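Local coordinates for protein bacterial fluorinating enzyme homolog (Thermus thermophilus, PDB 2CW5) that hydrolyses S-adenosyl-L-methionine to adenosine and L-methionine, without chlorinase or fluorinase activity, and assembles as a homotrimer, at the interface of chains A and B and the interface of chains A and C. Sequence-based numbering; all coordinates share one arbitrary frame. Chains: chain A/B/C, Bacterial fluorinating enzyme homolog.

Contact 1: the interface of chains A and B. Residues chain A 37, 40, 47, 54, 182-183; chain B 13-16.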
# COMPACT_ATOMS: atom_id res chain seq x y z
N ALA A 37 1.99 -3.61 -6.12
CA ALA A 37 2.84 -2.77 -5.28
C ALA A 37 2.95 -1.41 -5.96
O ALA A 37 2.92 -1.32 -7.18
CB ALA A 37 4.23 -3.38 -5.13
N LEU A 40 7.53 0.63 -5.20
CA LEU A 40 8.77 0.12 -5.78
C LEU A 40 9.71 1.31 -5.86
O LEU A 40 9.26 2.45 -6.02
CB LEU A 40 8.54 -0.44 -7.19
CG LEU A 40 7.88 -1.82 -7.30
CD1 LEU A 40 7.56 -2.12 -8.75
CD2 LEU A 40 8.82 -2.87 -6.73
N ARG A 47 13.94 -3.96 -10.61
CA ARG A 47 13.18 -4.35 -9.43
C ARG A 47 11.71 -4.61 -9.80
O ARG A 47 11.10 -5.56 -9.35
CB ARG A 47 13.25 -3.24 -8.38
CG ARG A 47 12.47 -3.53 -7.11
CD ARG A 47 13.11 -4.64 -6.31
NE ARG A 47 12.22 -5.07 -5.23
CZ ARG A 47 11.15 -5.82 -5.41
NH1 ARG A 47 10.82 -6.25 -6.63
NH2 ARG A 47 10.37 -6.12 -4.38
N GLU A 54 7.88 -12.53 -10.14
CA GLU A 54 7.50 -13.21 -8.90
C GLU A 54 6.02 -13.56 -8.82
O GLU A 54 5.64 -14.65 -8.39
CB GLU A 54 7.80 -12.33 -7.68
CG GLU A 54 9.24 -12.16 -7.29
CD GLU A 54 9.37 -11.33 -6.03
OE1 GLU A 54 9.26 -10.08 -6.11
OE2 GLU A 54 9.56 -11.93 -4.96
N ASP A 182 15.66 -7.07 -2.54
CA ASP A 182 14.35 -6.97 -1.92
C ASP A 182 14.50 -5.96 -0.78
O ASP A 182 15.58 -5.40 -0.61
CB ASP A 182 13.84 -8.32 -1.40
CG ASP A 182 14.70 -8.90 -0.30
OD1 ASP A 182 15.55 -8.17 0.25
OD2 ASP A 182 14.52 -10.09 0.01
N ARG A 183 13.44 -5.74 -0.01
CA ARG A 183 13.48 -4.77 1.07
C ARG A 183 14.50 -5.01 2.18
O ARG A 183 14.91 -4.07 2.86
CB ARG A 183 12.08 -4.61 1.69
CG ARG A 183 11.49 -5.87 2.30
CD ARG A 183 10.06 -5.61 2.78
NE ARG A 183 9.45 -6.77 3.42
CZ ARG A 183 9.32 -7.97 2.85
NH1 ARG A 183 8.76 -8.96 3.52
NH2 ARG A 183 9.77 -8.17 1.62
N GLU B 13 6.41 -2.60 -0.83
CA GLU B 13 7.40 -2.64 -1.91
C GLU B 13 7.38 -3.90 -2.76
O GLU B 13 7.83 -3.90 -3.90
CB GLU B 13 8.81 -2.46 -1.33
CG GLU B 13 9.10 -1.07 -0.81
CD GLU B 13 10.51 -0.96 -0.26
OE1 GLU B 13 10.78 -1.51 0.82
OE2 GLU B 13 11.35 -0.31 -0.92
N ASP B 14 6.85 -4.98 -2.19
CA ASP B 14 6.80 -6.27 -2.88
C ASP B 14 5.38 -6.65 -3.24
O ASP B 14 4.42 -6.09 -2.72
CB ASP B 14 7.40 -7.35 -1.98
CG ASP B 14 8.79 -7.00 -1.49
OD1 ASP B 14 9.75 -7.12 -2.28
OD2 ASP B 14 8.92 -6.59 -0.32
N PRO B 15 5.22 -7.63 -4.15
CA PRO B 15 3.89 -8.08 -4.57
C PRO B 15 3.38 -9.25 -3.72
O PRO B 15 2.46 -9.95 -4.13
CB PRO B 15 4.12 -8.48 -6.02
CG PRO B 15 5.48 -9.12 -5.94
CD PRO B 15 6.26 -8.17 -5.04
N TYR B 16 3.96 -9.46 -2.54
CA TYR B 16 3.55 -10.58 -1.70
C TYR B 16 2.08 -10.56 -1.30
O TYR B 16 1.40 -11.58 -1.37
CB TYR B 16 4.42 -10.65 -0.44
CG TYR B 16 5.90 -10.68 -0.73
CD1 TYR B 16 6.41 -11.40 -1.81
CD2 TYR B 16 6.81 -9.98 0.08
CE1 TYR B 16 7.78 -11.43 -2.09
CE2 TYR B 16 8.18 -10.01 -0.19
CZ TYR B 16 8.65 -10.73 -1.27
OH TYR B 16 10.00 -10.74 -1.54

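Contact 2: the interface of chains A and C. Residues chain A 18-19, 22, 25; chain C 5, 36, 55, 58-59.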
# COMPACT_ATOMS: atom_id res chain seq x y z
N ALA A 18 -4.92 6.81 -7.52
CA ALA A 18 -6.36 6.93 -7.28
C ALA A 18 -7.10 7.13 -8.60
O ALA A 18 -8.19 6.60 -8.79
CB ALA A 18 -6.64 8.10 -6.33
N VAL A 19 -6.51 7.91 -9.50
CA VAL A 19 -7.14 8.16 -10.79
C VAL A 19 -7.30 6.85 -11.55
O VAL A 19 -8.38 6.56 -12.06
CB VAL A 19 -6.32 9.16 -11.63
CG1 VAL A 19 -6.86 9.21 -13.07
CG2 VAL A 19 -6.41 10.56 -11.01
N ALA A 22 -10.06 4.94 -10.19
CA ALA A 22 -11.35 5.55 -10.52
C ALA A 22 -11.72 5.23 -11.98
O ALA A 22 -12.87 4.93 -12.29
CB ALA A 22 -11.29 7.06 -10.31
N ALA A 25 -12.89 1.72 -12.20
CA ALA A 25 -14.17 1.49 -11.53
C ALA A 25 -15.30 2.27 -12.21
O ALA A 25 -16.43 2.29 -11.72
CB ALA A 25 -14.07 1.89 -10.05
N TYR C 5 -16.75 6.82 -2.70
CA TYR C 5 -15.32 6.77 -2.93
C TYR C 5 -14.71 7.02 -1.55
O TYR C 5 -14.75 8.13 -1.01
CB TYR C 5 -14.89 7.81 -3.96
CG TYR C 5 -15.14 7.32 -5.37
CD1 TYR C 5 -16.44 7.12 -5.83
CD2 TYR C 5 -14.08 6.95 -6.20
CE1 TYR C 5 -16.69 6.56 -7.08
CE2 TYR C 5 -14.31 6.38 -7.45
CZ TYR C 5 -15.62 6.19 -7.88
OH TYR C 5 -15.86 5.62 -9.10
N LEU C 36 -10.09 3.71 -1.70
CA LEU C 36 -8.98 4.64 -1.93
C LEU C 36 -8.56 5.08 -0.53
O LEU C 36 -8.07 6.19 -0.32
CB LEU C 36 -9.45 5.86 -2.73
CG LEU C 36 -10.05 5.61 -4.11
CD1 LEU C 36 -10.48 6.94 -4.73
CD2 LEU C 36 -9.03 4.91 -5.00
N ALA C 55 -7.48 14.00 -8.35
CA ALA C 55 -8.37 12.86 -8.54
C ALA C 55 -9.85 13.18 -8.78
O ALA C 55 -10.50 12.52 -9.60
CB ALA C 55 -8.24 11.91 -7.35
N TYR C 58 -12.03 12.75 -12.06
CA TYR C 58 -12.21 11.39 -12.58
C TYR C 58 -13.30 10.60 -11.88
O TYR C 58 -13.62 9.47 -12.28
CB TYR C 58 -10.89 10.63 -12.48
CG TYR C 58 -9.85 11.21 -13.39
CD1 TYR C 58 -9.75 10.81 -14.72
CD2 TYR C 58 -8.96 12.18 -12.92
CE1 TYR C 58 -8.80 11.35 -15.56
CE2 TYR C 58 -8.00 12.73 -13.76
CZ TYR C 58 -7.92 12.31 -15.08
OH TYR C 58 -6.96 12.83 -15.90
N LEU C 59 -13.87 11.18 -10.84
CA LEU C 59 -14.94 10.52 -10.12
C LEU C 59 -16.27 10.85 -10.80
O LEU C 59 -16.47 11.94 -11.32
CB LEU C 59 -14.97 10.99 -8.66
CG LEU C 59 -14.11 10.18 -7.68
CD1 LEU C 59 -12.68 10.13 -8.16
CD2 LEU C 59 -14.19 10.80 -6.29

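Contact 1: the interface of chains A and B
B:Glu13, B:Asp14 and B:Pro15 form a loop, extended at B:Asp14 but turned at B:Glu13 and B:Pro15, that leads into helix 16-24 of chain B and passes between two parts of chain A: the end of strand 33-37 with helix 45-55, and the loop holding A:Asp182 and A:Arg183. A:Leu40 CD2 and the methyl of A:Ala37 face the backbone carbonyls of this loop, the leucine methyl lying 3.2 Å from B:Glu13 O. The carboxylate of B:Asp14 is the polar centre, each oxygen paired with its own arginine. From helix 45-55 comes A:Arg47, whose chain bends at chi2 (69°) to bring NH2 into a salt bridge with B:Asp14 OD1; the modelled 2.4 Å is very short, and the N-H directions do not suit a hydrogen bond. A:Leu40 CD2 caps one face of this guanidinium, 3.9 Å above its plane, and probably limits its tilting. A:Arg183 reaches the carboxylate from the other flank, its chain extended from CG to NE. Its NH2 forms a salt bridge with B:Asp14 OD2 at 2.6 Å, the guanidinium and carboxylate planes turned 61° apart. The same guanidinium meets the edge of the B:Tyr16 ring, with CZ 3.8 Å from CE2. An alanine in place of A:Arg183 would probably leave B:Asp14 OD2 without this charge partner and strip the rim of the tyrosine of its neighbour. In this family the active site lies between the N-terminal domain of one subunit and the C-terminal domain of the next, so the double clamp, bridging chains, may also steady the loop beyond B:Asp9, a likely adenosine ligand. A:Glu54 closes the far end: OE1 lies 3.7 Å from B:Pro15 CD, and the carboxylate stands almost upright to the tyrosine ring (87°), its OE2 3.4 Å from B:Tyr16 CE1.

Contact 2: the interface of chains A and C
A:Val19, on helix 15-24, sets both its methyl groups against the ring of C:Tyr58, which sits on the short 3-10 helix 56-58. Followed outward from the backbone, C:Tyr58 first places CB 4.2 Å from the methyl of A:Ala22. With CG anti to its own carbonyl carbon and chi2 at -86°, the ring turns a flat face to the valine. Ring atom CG then lies 3.6 Å from A:Val19 CG1, and this methyl sits above the middle of the ring, 3.5 Å from the centroid, in a CH-pi contact. The second branch, A:Val19 CG2, shifts toward one side of the ring, 3.6 Å from C:Tyr58 CD2 and a little farther from CE2. On the other side of the ring CD1 and CE1 also face CG1, and at the outer end CZ still does, at 3.8 Å. CG2 also touches C:Ala55 CA (3.9 Å), so the valine fits into the notch where the end of helix 45-55 meets the tyrosine. One turn along, A:Ala22 CB meets C:Leu59 CD1 at 4.0 Å, while C:Tyr5 and C:Leu36 border the small residues A:Ala18 and A:Ala25. The leucine C:Leu59 lies over a face of the C:Tyr5 ring and probably limits its movement. The small alanine side chains probably let the helix approach closely, and this apolar patch joins chains A and C within the homotrimer.

The C-alpha centres of contact 1 and contact 2 lie about 24 Å apart, and the two patches draw on the same regions of the protein. In contact 1 chain B offers the loop and the start of helix 16-24, and chain A receives them with strand 33-37 and helix 45-55; in contact 2 chain A offers its own helix 15-24 to the corresponding elements of chain C. Charged and apolar patches thus appear to belong to one head-to-tail interface. Each subunit carries both halves, an arrangement that lets three copies close into the homotrimer ring.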